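Local coordinates for choline kinase (Cryptosporidium parvum, PDB 3MES), which probably phosphorylates choline and ethanolamine at the expense of ATP, and binds ADP and magnesium, at residues B[52-57]-B[87-92]; B[182-187]-B[341-346]; B[237-242]-B[364-369]. All blocks are in the same frame, centred on the assembly; numbering follows the deposited sequence.

Overall arrangement
The chain has the two-lobed, protein-kinase-like fold of the choline kinase family. Interaction 1 lies in the smaller lobe, where helix 51-61 meets the antiparallel sheet. Interactions 2 and 3 join parts of the larger, helical lobe. Interactions 1 and 3 sit on opposite sides of the chain's centre, their own centres about 46 Å apart. Between them lies the active site. Phe-87 of interaction 1 is about 10 Å from bound ADP, and Ile-366 of interaction 3 about 12 Å from bound decamethonium, side chain to ligand. Interaction 2 is a surface contact away from these sites, about 26 Å from interaction 3 between centres. The segments of 2 and 3 alternate along the chain.

Interaction 1. Residues B[52-57]-B[87-92]; sequences EIIIGI and FVVSIV
Ile-54 points from its helix toward the sheet and touches two residues of segment 87-92. Its CD1 methyl sits over one face of the Phe-87 ring, 3.9 Å from the ring centroid and only 7° off the ring normal. This is a CH-pi contact. The methyl is nearly centred: Ile-54 CD1 is 4.0 Å from Phe-87 CE2 and 4.1 Å from Phe-87 CG. The two side chains meet at about a right angle, and it is the methyl end of Ile-54 that reaches the ring face.

The second branch of Ile-54 serves the second partner. Ile-54 CG2 lies 4.1 Å from Val-89 CG2, methyl against methyl. Phe-87 and Val-89 are two apart on the strand and both point toward the helix. A single isoleucine can therefore reach both. In Ile-54, CD1 is anti to CA (chi2 172°), which carries it away from the helix backbone and up to the ring. All three residues are buried, and the contact is wholly apolar.

The strand is fixed by backbone hydrogen bonds on both edges. Phe-87 and Val-89 pair with Phe-107 and Ile-105, while Val-88 and Ser-90 pair with Lys-76 and Glu-74. Strand 85-91 thus runs between strands 73-78 and 104-109 in the antiparallel sheet of the smaller lobe. Val-89 also touches Ile-73, Ile-105 and loop residue Trp-65. Ile-54 also touches Phe-107 of strand 104-109, and Ile-55 touches Ile-73 of strand 73-78. Helix 51-61 therefore lies over strands 73-78, 85-91 and 104-109.

Interaction 2. Residues B[182-187]-B[341-346]; sequences NSKRAD and TLQEQV
Lys-184 stretches its side chain to the backbone carbonyl of Thr-341, and its NZ also comes within 4.2 Å of Gln-343 CG. Lys-184 NZ gives a hydrogen bond of 2.6 Å to Thr-341 O. The nitrogen is tilted 28° from the carbonyl plane, and the C=O...N angle is 152°. Lys-184 CE follows at 3.6 Å from Thr-341 O. The chain is extended beyond CG (chi2 -177°), which lets it span a gap of 9.6 Å between the CA atoms of Lys-184 and Thr-341.

Thr-341 lies in the last turn of helix 327-342. A positive ammonium group there probably complements the partial negative charge of the helix end. Gln-343 then leaves the helix with positive phi, and its NE2 bonds back to Gln-340 O.

Within the loop of Lys-184, Arg-185 forms a two-pronged salt bridge with Asp-187, NE to OD1 and NH2 to OD2, each at 3.1 Å. Tyr-129 OH also bonds Asp-187 OD1.

Farther along, Val-346 O bonds Thr-165 OG1 of the second subunit. The contact ties the loop between helices 165-179 and 198-214 to the end of helix 327-342, with helix 351-362 beside it, where Val-346 packs.

Interaction 3. Residues B[237-242]-B[364-369]; sequences ELIMGG and TLISHI
Ile-239 meets Ile-366 where two helices pack in the helical lobe of this protein-kinase-like fold. Residues 237-239 end helix 235-239, and the chain goes on into a loop. Segment 364-369 opens helix 364-376. From CB of Ile-239 the side chain continues to CG1, which lies 3.7 Å from Ile-366 CD1 and 3.9 Å from Ile-366 CG1. Its tip, CD1, is closest of all, 3.6 Å from Ile-366 CD1. The two side chains overlap at a slant, so each CG1-CD1 arm touches both atoms of the other. CD1 of Ile-366 is turned back from the extended position (chi2 -67°), toward Ile-239.

Beside this pair, Leu-238 meets Leu-365 by one methyl each. Leu-238 CD1 and Leu-365 CD1 are 3.7 Å apart, and the side chains cross at about a right angle. No polar group takes part.

Other helices close the core around these residues. Phe-199 and Leu-198 of helix 198-214 touch Ile-239 and Ile-366 respectively, and Tyr-402 of helix 391-411 touches Leu-365. After Ile-239 the chain turns away through Gly-241 and Gly-242, both with positive phi. The turn is closed by Gly-242 N bonding Glu-237 O at 2.6 Å.

Interaction 1. Residues B[52-57]-B[87-92]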
ATOM      1  N   GLU B  52      25.582 -15.339  25.208  1.00 29.09           N
ATOM      2  CA  GLU B  52      25.329 -14.717  26.505  1.00 28.79           C
ATOM      3  C   GLU B  52      25.644 -13.223  26.471  1.00 28.47           C
ATOM      4  O   GLU B  52      25.003 -12.430  27.160  1.00 28.52           O
ATOM      5  CB  GLU B  52      26.143 -15.405  27.604  1.00 28.93           C
ATOM      6  CG  GLU B  52      25.450 -15.427  28.961  1.00 29.35           C
ATOM      7  CD  GLU B  52      24.183 -16.268  28.949  1.00 29.85           C
ATOM      8  OE1 GLU B  52      23.152 -15.805  29.484  1.00 29.96           O
ATOM      9  OE2 GLU B  52      24.217 -17.389  28.392  1.00 30.16           O
ATOM     10  N   ILE B  53      26.628 -12.848  25.662  1.00 27.98           N
ATOM     11  CA  ILE B  53      27.040 -11.454  25.548  1.00 27.61           C
ATOM     12  C   ILE B  53      26.027 -10.641  24.751  1.00 27.36           C
ATOM     13  O   ILE B  53      25.831  -9.452  25.006  1.00 27.29           O
ATOM     14  CB  ILE B  53      28.427 -11.328  24.891  1.00 27.66           C
ATOM     15  CG1 ILE B  53      29.525 -11.695  25.894  1.00 27.61           C
ATOM     16  CG2 ILE B  53      28.642  -9.919  24.363  1.00 27.59           C
ATOM     17  CD1 ILE B  53      30.922 -11.679  25.305  1.00 27.81           C
ATOM     18  N   ILE B  54      25.389 -11.289  23.782  1.00 26.95           N
ATOM     19  CA  ILE B  54      24.349 -10.647  22.994  1.00 26.53           C
ATOM     20  C   ILE B  54      23.084 -10.506  23.831  1.00 26.28           C
ATOM     21  O   ILE B  54      22.382  -9.497  23.754  1.00 26.12           O
ATOM     22  CB  ILE B  54      24.037 -11.451  21.719  1.00 26.50           C
ATOM     23  CG1 ILE B  54      25.260 -11.479  20.798  1.00 26.37           C
ATOM     24  CG2 ILE B  54      22.838 -10.860  20.999  1.00 26.54           C
ATOM     25  CD1 ILE B  54      25.110 -12.393  19.606  1.00 26.18           C
ATOM     26  N   ILE B  55      22.809 -11.525  24.639  1.00 25.92           N
ATOM     27  CA  ILE B  55      21.639 -11.532  25.508  1.00 25.59           C
ATOM     28  C   ILE B  55      21.767 -10.513  26.641  1.00 25.37           C
ATOM     29  O   ILE B  55      20.796  -9.851  27.007  1.00 25.33           O
ATOM     30  CB  ILE B  55      21.379 -12.939  26.078  1.00 25.62           C
ATOM     31  CG1 ILE B  55      21.119 -13.925  24.937  1.00 25.64           C
ATOM     32  CG2 ILE B  55      20.210 -12.918  27.053  1.00 25.65           C
ATOM     33  CD1 ILE B  55      20.674 -15.295  25.394  1.00 25.69           C
ATOM     34  N   GLY B  56      22.971 -10.382  27.187  1.00 25.06           N
ATOM     35  CA  GLY B  56      23.229  -9.367  28.202  1.00 24.74           C
ATOM     36  C   GLY B  56      23.041  -7.972  27.632  1.00 24.45           C
ATOM     37  O   GLY B  56      22.428  -7.111  28.259  1.00 24.53           O
ATOM     38  N   ILE B  57      23.570  -7.756  26.433  1.00 24.23           N
ATOM     39  CA  ILE B  57      23.449  -6.469  25.757  1.00 23.88           C
ATOM     40  C   ILE B  57      21.993  -6.134  25.442  1.00 23.80           C
ATOM     41  O   ILE B  57      21.593  -4.971  25.494  1.00 23.71           O
ATOM     42  CB  ILE B  57      24.279  -6.442  24.459  1.00 23.88           C
ATOM     43  CG1 ILE B  57      25.773  -6.402  24.792  1.00 23.72           C
ATOM     44  CG2 ILE B  57      23.884  -5.251  23.590  1.00 23.65           C
ATOM     45  CD1 ILE B  57      26.682  -6.517  23.584  1.00 23.44           C
ATOM     46  N   PHE B  87      21.856 -11.450  13.717  1.00 24.30           N
ATOM     47  CA  PHE B  87      21.175 -12.383  14.600  1.00 24.29           C
ATOM     48  C   PHE B  87      19.738 -11.940  14.802  1.00 24.35           C
ATOM     49  O   PHE B  87      19.465 -10.755  14.981  1.00 24.27           O
ATOM     50  CB  PHE B  87      21.874 -12.452  15.962  1.00 24.23           C
ATOM     51  CG  PHE B  87      23.331 -12.803  15.885  1.00 24.15           C
ATOM     52  CD1 PHE B  87      23.745 -14.124  15.960  1.00 24.03           C
ATOM     53  CD2 PHE B  87      24.289 -11.812  15.755  1.00 23.86           C
ATOM     54  CE1 PHE B  87      25.089 -14.450  15.895  1.00 24.34           C
ATOM     55  CE2 PHE B  87      25.635 -12.130  15.691  1.00 24.17           C
ATOM     56  CZ  PHE B  87      26.036 -13.452  15.761  1.00 24.01           C
ATOM     57  N   VAL B  88      18.817 -12.895  14.770  1.00 24.57           N
ATOM     58  CA  VAL B  88      17.449 -12.616  15.158  1.00 24.85           C
ATOM     59  C   VAL B  88      17.270 -13.055  16.605  1.00 25.16           C
ATOM     60  O   VAL B  88      17.382 -14.239  16.923  1.00 25.09           O
ATOM     61  CB  VAL B  88      16.434 -13.336  14.263  1.00 24.79           C
ATOM     62  CG1 VAL B  88      15.030 -12.851  14.576  1.00 24.61           C
ATOM     63  CG2 VAL B  88      16.760 -13.099  12.796  1.00 24.97           C
ATOM     64  N   VAL B  89      17.011 -12.089  17.481  1.00 25.55           N
ATOM     65  CA  VAL B  89      16.844 -12.371  18.899  1.00 25.98           C
ATOM     66  C   VAL B  89      15.375 -12.268  19.280  1.00 26.38           C
ATOM     67  O   VAL B  89      14.801 -11.180  19.282  1.00 26.38           O
ATOM     68  CB  VAL B  89      17.668 -11.405  19.766  1.00 25.93           C
ATOM     69  CG1 VAL B  89      17.576 -11.801  21.232  1.00 25.75           C
ATOM     70  CG2 VAL B  89      19.119 -11.385  19.303  1.00 25.69           C
ATOM     71  N   SER B  90      14.771 -13.405  19.604  1.00 26.96           N
ATOM     72  CA  SER B  90      13.344 -13.452  19.893  1.00 27.59           C
ATOM     73  C   SER B  90      13.053 -13.836  21.339  1.00 28.02           C
ATOM     74  O   SER B  90      13.876 -14.456  22.011  1.00 28.00           O
ATOM     75  CB  SER B  90      12.647 -14.443  18.958  1.00 27.53           C
ATOM     76  OG  SER B  90      12.957 -14.175  17.604  1.00 27.71           O
ATOM     77  N   ILE B  91      11.872 -13.451  21.807  1.00 28.68           N
ATOM     78  CA  ILE B  91      11.345 -13.947  23.067  1.00 29.34           C
ATOM     79  C   ILE B  91      10.392 -15.090  22.740  1.00 29.79           C
ATOM     80  O   ILE B  91       9.400 -14.897  22.039  1.00 29.82           O
ATOM     81  CB  ILE B  91      10.586 -12.852  23.836  1.00 29.30           C
ATOM     82  CG1 ILE B  91      11.493 -11.643  24.081  1.00 29.38           C
ATOM     83  CG2 ILE B  91      10.051 -13.395  25.149  1.00 29.35           C
ATOM     84  CD1 ILE B  91      12.760 -11.969  24.845  1.00 29.60           C
ATOM     85  N   VAL B  92      10.700 -16.282  23.240  1.00 30.45           N
ATOM     86  CA  VAL B  92       9.956 -17.481  22.864  1.00 31.04           C
ATOM     87  C   VAL B  92       8.758 -17.770  23.767  1.00 31.49           C
ATOM     88  O   VAL B  92       7.971 -18.674  23.489  1.00 31.55           O
ATOM     89  CB  VAL B  92      10.872 -18.720  22.825  1.00 31.09           C
ATOM     90  CG1 VAL B  92      11.829 -18.635  21.643  1.00 31.03           C
ATOM     91  CG2 VAL B  92      11.634 -18.860  24.135  1.00 31.01           C
TER

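Interaction 2. Residues B[182-187]-B[341-346]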
ATOM      1  N   ASN B 182      14.401  14.616   0.315  1.00 21.10           N
ATOM      2  CA  ASN B 182      15.459  15.603   0.111  1.00 21.44           C
ATOM      3  C   ASN B 182      14.934  16.957  -0.361  1.00 21.76           C
ATOM      4  O   ASN B 182      15.704  17.902  -0.526  1.00 21.99           O
ATOM      5  CB  ASN B 182      16.524  15.083  -0.862  1.00 21.27           C
ATOM      6  CG  ASN B 182      16.013  14.980  -2.288  1.00 21.24           C
ATOM      7  OD1 ASN B 182      16.639  15.484  -3.223  1.00 21.00           O
ATOM      8  ND2 ASN B 182      14.869  14.330  -2.460  1.00 20.71           N
ATOM      9  N   SER B 183      13.627  17.056  -0.575  1.00 22.08           N
ATOM     10  CA  SER B 183      13.045  18.320  -1.020  1.00 22.32           C
ATOM     11  C   SER B 183      11.842  18.728  -0.182  1.00 22.44           C
ATOM     12  O   SER B 183      11.434  19.884  -0.200  1.00 22.64           O
ATOM     13  CB  SER B 183      12.661  18.257  -2.502  1.00 22.24           C
ATOM     14  OG  SER B 183      11.558  17.394  -2.710  1.00 22.50           O
ATOM     15  N   LYS B 184      11.278  17.779   0.558  1.00 22.58           N
ATOM     16  CA  LYS B 184      10.101  18.064   1.369  1.00 22.70           C
ATOM     17  C   LYS B 184      10.331  17.824   2.858  1.00 22.82           C
ATOM     18  O   LYS B 184       9.385  17.575   3.605  1.00 22.97           O
ATOM     19  CB  LYS B 184       8.903  17.248   0.880  1.00 22.70           C
ATOM     20  CG  LYS B 184       8.459  17.599  -0.531  1.00 22.77           C
ATOM     21  CD  LYS B 184       7.229  16.808  -0.936  1.00 23.32           C
ATOM     22  CE  LYS B 184       6.697  17.268  -2.285  1.00 23.32           C
ATOM     23  NZ  LYS B 184       5.532  16.450  -2.724  1.00 23.66           N
ATOM     24  N   ARG B 185      11.585  17.904   3.291  1.00 22.80           N
ATOM     25  CA  ARG B 185      11.901  17.733   4.708  1.00 22.91           C
ATOM     26  C   ARG B 185      12.911  18.762   5.200  1.00 22.88           C
ATOM     27  O   ARG B 185      14.027  18.848   4.692  1.00 22.86           O
ATOM     28  CB  ARG B 185      12.410  16.317   4.993  1.00 22.87           C
ATOM     29  CG  ARG B 185      11.361  15.234   4.827  1.00 23.01           C
ATOM     30  CD  ARG B 185      11.776  13.957   5.538  1.00 23.30           C
ATOM     31  NE  ARG B 185      11.697  14.092   6.990  1.00 23.69           N
ATOM     32  CZ  ARG B 185      10.670  13.670   7.721  1.00 23.68           C
ATOM     33  NH1 ARG B 185       9.636  13.081   7.135  1.00 23.77           N
ATOM     34  NH2 ARG B 185      10.677  13.833   9.038  1.00 23.39           N
ATOM     35  N   ALA B 186      12.513  19.538   6.198  1.00 23.01           N
ATOM     36  CA  ALA B 186      13.387  20.557   6.762  1.00 23.22           C
ATOM     37  C   ALA B 186      14.575  19.927   7.485  1.00 23.27           C
ATOM     38  O   ALA B 186      15.647  20.524   7.566  1.00 23.31           O
ATOM     39  CB  ALA B 186      12.606  21.469   7.701  1.00 23.10           C
ATOM     40  N   ASP B 187      14.384  18.714   7.993  1.00 23.42           N
ATOM     41  CA  ASP B 187      15.416  18.046   8.783  1.00 23.63           C
ATOM     42  C   ASP B 187      16.367  17.215   7.930  1.00 23.76           C
ATOM     43  O   ASP B 187      17.193  16.470   8.461  1.00 23.71           O
ATOM     44  CB  ASP B 187      14.777  17.156   9.850  1.00 23.53           C
ATOM     45  CG  ASP B 187      13.930  16.055   9.252  1.00 23.64           C
ATOM     46  OD1 ASP B 187      13.968  15.887   8.014  1.00 23.86           O
ATOM     47  OD2 ASP B 187      13.229  15.358  10.015  1.00 23.37           O
ATOM     48  N   THR B 341       4.779  11.508  -5.354  1.00 18.57           N
ATOM     49  CA  THR B 341       5.787  12.565  -5.260  1.00 19.01           C
ATOM     50  C   THR B 341       5.186  13.950  -5.486  1.00 19.43           C
ATOM     51  O   THR B 341       5.580  14.920  -4.837  1.00 19.59           O
ATOM     52  CB  THR B 341       6.963  12.350  -6.241  1.00 18.97           C
ATOM     53  OG1 THR B 341       6.496  12.452  -7.593  1.00 19.11           O
ATOM     54  CG2 THR B 341       7.606  10.988  -6.026  1.00 18.70           C
ATOM     55  N   LEU B 342       4.226  14.037  -6.402  1.00 19.82           N
ATOM     56  CA  LEU B 342       3.613  15.318  -6.744  1.00 20.19           C
ATOM     57  C   LEU B 342       2.338  15.587  -5.948  1.00 20.43           C
ATOM     58  O   LEU B 342       1.875  16.724  -5.871  1.00 20.41           O
ATOM     59  CB  LEU B 342       3.323  15.389  -8.247  1.00 20.25           C
ATOM     60  CG  LEU B 342       4.542  15.376  -9.174  1.00 20.30           C
ATOM     61  CD1 LEU B 342       4.115  15.303 -10.634  1.00 20.42           C
ATOM     62  CD2 LEU B 342       5.418  16.595  -8.931  1.00 20.13           C
ATOM     63  N   GLN B 343       1.771  14.540  -5.358  1.00 20.80           N
ATOM     64  CA  GLN B 343       0.534  14.676  -4.595  1.00 21.05           C
ATOM     65  C   GLN B 343      -0.618  15.185  -5.462  1.00 21.31           C
ATOM     66  O   GLN B 343      -1.425  16.005  -5.021  1.00 21.29           O
ATOM     67  CB  GLN B 343       0.741  15.605  -3.397  1.00 21.01           C
ATOM     68  CG  GLN B 343       1.584  14.999  -2.287  1.00 21.04           C
ATOM     69  CD  GLN B 343       0.913  13.802  -1.644  1.00 21.34           C
ATOM     70  OE1 GLN B 343      -0.267  13.846  -1.303  1.00 21.82           O
ATOM     71  NE2 GLN B 343       1.664  12.724  -1.474  1.00 21.60           N
ATOM     72  N   GLU B 344      -0.689  14.699  -6.697  1.00 21.56           N
ATOM     73  CA  GLU B 344      -1.789  15.047  -7.589  1.00 21.86           C
ATOM     74  C   GLU B 344      -2.208  13.842  -8.425  1.00 21.89           C
ATOM     75  O   GLU B 344      -1.427  12.911  -8.623  1.00 21.93           O
ATOM     76  CB  GLU B 344      -1.409  16.221  -8.493  1.00 21.87           C
ATOM     77  CG  GLU B 344      -0.452  15.859  -9.612  1.00 22.53           C
ATOM     78  CD  GLU B 344      -0.003  17.070 -10.407  1.00 23.19           C
ATOM     79  OE1 GLU B 344       0.403  18.073  -9.780  1.00 23.40           O
ATOM     80  OE2 GLU B 344      -0.052  17.016 -11.655  1.00 23.42           O
ATOM     81  N   GLN B 345      -3.444  13.857  -8.908  1.00 21.97           N
ATOM     82  CA  GLN B 345      -3.954  12.742  -9.692  1.00 22.11           C
ATOM     83  C   GLN B 345      -3.171  12.579 -10.988  1.00 22.09           C
ATOM     84  O   GLN B 345      -3.402  13.296 -11.959  1.00 22.20           O
ATOM     85  CB  GLN B 345      -5.443  12.919  -9.997  1.00 22.08           C
ATOM     86  CG  GLN B 345      -6.115  11.635 -10.461  1.00 22.34           C
ATOM     87  CD  GLN B 345      -7.534  11.852 -10.940  1.00 22.01           C
ATOM     88  OE1 GLN B 345      -7.783  12.671 -11.821  1.00 22.51           O
ATOM     89  NE2 GLN B 345      -8.471  11.109 -10.369  1.00 21.78           N
ATOM     90  N   VAL B 346      -2.234  11.639 -10.994  1.00 22.04           N
ATOM     91  CA  VAL B 346      -1.488  11.327 -12.200  1.00 21.99           C
ATOM     92  C   VAL B 346      -1.876   9.938 -12.687  1.00 22.09           C
ATOM     93  O   VAL B 346      -1.900   8.979 -11.911  1.00 22.04           O
ATOM     94  CB  VAL B 346       0.034  11.397 -11.969  1.00 21.98           C
ATOM     95  CG1 VAL B 346       0.776  11.134 -13.266  1.00 21.77           C
ATOM     96  CG2 VAL B 346       0.421  12.754 -11.401  1.00 21.88           C
TER

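Interaction 3. Residues B[237-242]-B[364-369]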
ATOM      1  N   GLU B 237      27.199  10.998 -21.870  1.00 28.63           N
ATOM      2  CA  GLU B 237      26.536  11.570 -23.038  1.00 28.52           C
ATOM      3  C   GLU B 237      25.208  10.865 -23.297  1.00 28.31           C
ATOM      4  O   GLU B 237      24.220  11.495 -23.671  1.00 28.20           O
ATOM      5  CB  GLU B 237      27.429  11.471 -24.278  1.00 28.58           C
ATOM      6  CG  GLU B 237      28.660  12.368 -24.246  1.00 29.19           C
ATOM      7  CD  GLU B 237      29.692  11.914 -23.229  1.00 30.22           C
ATOM      8  OE1 GLU B 237      29.415  10.947 -22.486  1.00 30.72           O
ATOM      9  OE2 GLU B 237      30.783  12.524 -23.172  1.00 30.67           O
ATOM     10  N   LEU B 238      25.195   9.552 -23.087  1.00 28.09           N
ATOM     11  CA  LEU B 238      24.006   8.745 -23.332  1.00 28.00           C
ATOM     12  C   LEU B 238      22.855   9.098 -22.388  1.00 27.98           C
ATOM     13  O   LEU B 238      21.716   9.267 -22.825  1.00 27.94           O
ATOM     14  CB  LEU B 238      24.344   7.257 -23.224  1.00 27.98           C
ATOM     15  CG  LEU B 238      23.200   6.272 -23.458  1.00 27.80           C
ATOM     16  CD1 LEU B 238      23.744   4.874 -23.708  1.00 27.52           C
ATOM     17  CD2 LEU B 238      22.235   6.279 -22.282  1.00 27.55           C
ATOM     18  N   ILE B 239      23.155   9.210 -21.098  1.00 27.88           N
ATOM     19  CA  ILE B 239      22.141   9.540 -20.101  1.00 27.90           C
ATOM     20  C   ILE B 239      21.747  11.015 -20.133  1.00 28.01           C
ATOM     21  O   ILE B 239      20.600  11.363 -19.856  1.00 27.92           O
ATOM     22  CB  ILE B 239      22.607   9.180 -18.676  1.00 27.89           C
ATOM     23  CG1 ILE B 239      22.395   7.689 -18.399  1.00 27.87           C
ATOM     24  CG2 ILE B 239      21.849  10.005 -17.649  1.00 27.70           C
ATOM     25  CD1 ILE B 239      23.147   6.775 -19.337  1.00 27.68           C
ATOM     26  N   MET B 240      22.702  11.879 -20.465  1.00 28.20           N
ATOM     27  CA  MET B 240      22.461  13.321 -20.486  1.00 28.39           C
ATOM     28  C   MET B 240      22.119  13.859 -21.876  1.00 28.62           C
ATOM     29  O   MET B 240      22.062  15.070 -22.082  1.00 28.65           O
ATOM     30  CB  MET B 240      23.661  14.076 -19.915  1.00 28.31           C
ATOM     31  CG  MET B 240      23.422  14.690 -18.547  1.00 28.31           C
ATOM     32  SD  MET B 240      22.979  13.508 -17.259  1.00 27.28           S
ATOM     33  CE  MET B 240      22.490  14.633 -15.958  1.00 27.46           C
ATOM     34  N   GLY B 241      21.893  12.956 -22.824  1.00 28.86           N
ATOM     35  CA  GLY B 241      21.494  13.347 -24.173  1.00 29.28           C
ATOM     36  C   GLY B 241      22.517  14.170 -24.937  1.00 29.50           C
ATOM     37  O   GLY B 241      22.241  15.305 -25.324  1.00 29.43           O
ATOM     38  N   GLY B 242      23.698  13.597 -25.154  1.00 29.80           N
ATOM     39  CA  GLY B 242      24.735  14.232 -25.968  1.00 30.23           C
ATOM     40  C   GLY B 242      25.672  15.144 -25.196  1.00 30.50           C
ATOM     41  O   GLY B 242      26.660  15.641 -25.736  1.00 30.55           O
ATOM     42  N   THR B 364      18.039   2.076 -17.484  1.00 16.86           N
ATOM     43  CA  THR B 364      18.150   0.628 -17.320  1.00 16.76           C
ATOM     44  C   THR B 364      19.583   0.168 -17.564  1.00 16.82           C
ATOM     45  O   THR B 364      20.041  -0.820 -16.981  1.00 16.82           O
ATOM     46  CB  THR B 364      17.205  -0.144 -18.272  1.00 16.76           C
ATOM     47  OG1 THR B 364      17.500   0.197 -19.633  1.00 16.82           O
ATOM     48  CG2 THR B 364      15.750   0.183 -17.975  1.00 16.74           C
ATOM     49  N   LEU B 365      20.286   0.888 -18.434  1.00 16.74           N
ATOM     50  CA  LEU B 365      21.663   0.554 -18.761  1.00 16.65           C
ATOM     51  C   LEU B 365      22.579   0.861 -17.580  1.00 16.72           C
ATOM     52  O   LEU B 365      23.563   0.158 -17.344  1.00 16.72           O
ATOM     53  CB  LEU B 365      22.122   1.315 -20.008  1.00 16.62           C
ATOM     54  CG  LEU B 365      21.248   1.189 -21.264  1.00 16.30           C
ATOM     55  CD1 LEU B 365      21.776   2.083 -22.371  1.00 15.65           C
ATOM     56  CD2 LEU B 365      21.157  -0.256 -21.742  1.00 15.93           C
ATOM     57  N   ILE B 366      22.249   1.912 -16.837  1.00 16.68           N
ATOM     58  CA  ILE B 366      23.018   2.266 -15.650  1.00 16.60           C
ATOM     59  C   ILE B 366      23.018   1.105 -14.658  1.00 16.63           C
ATOM     60  O   ILE B 366      24.033   0.817 -14.027  1.00 16.60           O
ATOM     61  CB  ILE B 366      22.463   3.533 -14.970  1.00 16.47           C
ATOM     62  CG1 ILE B 366      22.543   4.725 -15.925  1.00 16.33           C
ATOM     63  CG2 ILE B 366      23.229   3.833 -13.690  1.00 16.41           C
ATOM     64  CD1 ILE B 366      23.955   5.169 -16.246  1.00 15.12           C
ATOM     65  N   SER B 367      21.875   0.436 -14.545  1.00 16.77           N
ATOM     66  CA  SER B 367      21.707  -0.683 -13.622  1.00 16.91           C
ATOM     67  C   SER B 367      22.540  -1.900 -14.024  1.00 16.98           C
ATOM     68  O   SER B 367      23.243  -2.480 -13.193  1.00 16.98           O
ATOM     69  CB  SER B 367      20.228  -1.067 -13.523  1.00 17.00           C
ATOM     70  OG  SER B 367      20.044  -2.203 -12.694  1.00 17.44           O
ATOM     71  N   HIS B 368      22.463  -2.281 -15.298  1.00 17.02           N
ATOM     72  CA  HIS B 368      23.206  -3.436 -15.800  1.00 17.00           C
ATOM     73  C   HIS B 368      24.715  -3.250 -15.676  1.00 17.10           C
ATOM     74  O   HIS B 368      25.444  -4.200 -15.392  1.00 17.22           O
ATOM     75  CB  HIS B 368      22.852  -3.725 -17.262  1.00 16.92           C
ATOM     76  CG  HIS B 368      21.462  -4.243 -17.459  1.00 16.73           C
ATOM     77  ND1 HIS B 368      20.951  -5.301 -16.738  1.00 16.68           N
ATOM     78  CD2 HIS B 368      20.483  -3.863 -18.314  1.00 16.35           C
ATOM     79  CE1 HIS B 368      19.714  -5.541 -17.132  1.00 16.39           C
ATOM     80  NE2 HIS B 368      19.406  -4.683 -18.087  1.00 16.01           N
ATOM     81  N   ILE B 369      25.186  -2.033 -15.908  1.00 17.26           N
ATOM     82  CA  ILE B 369      26.615  -1.759 -15.833  1.00 17.40           C
ATOM     83  C   ILE B 369      27.088  -1.674 -14.387  1.00 17.51           C
ATOM     84  O   ILE B 369      28.129  -2.221 -14.031  1.00 17.52           O
ATOM     85  CB  ILE B 369      26.985  -0.466 -16.580  1.00 17.40           C
ATOM     86  CG1 ILE B 369      27.175  -0.760 -18.072  1.00 17.67           C
ATOM     87  CG2 ILE B 369      28.253   0.141 -15.998  1.00 17.22           C
ATOM     88  CD1 ILE B 369      27.588   0.447 -18.887  1.00 17.69           C
TER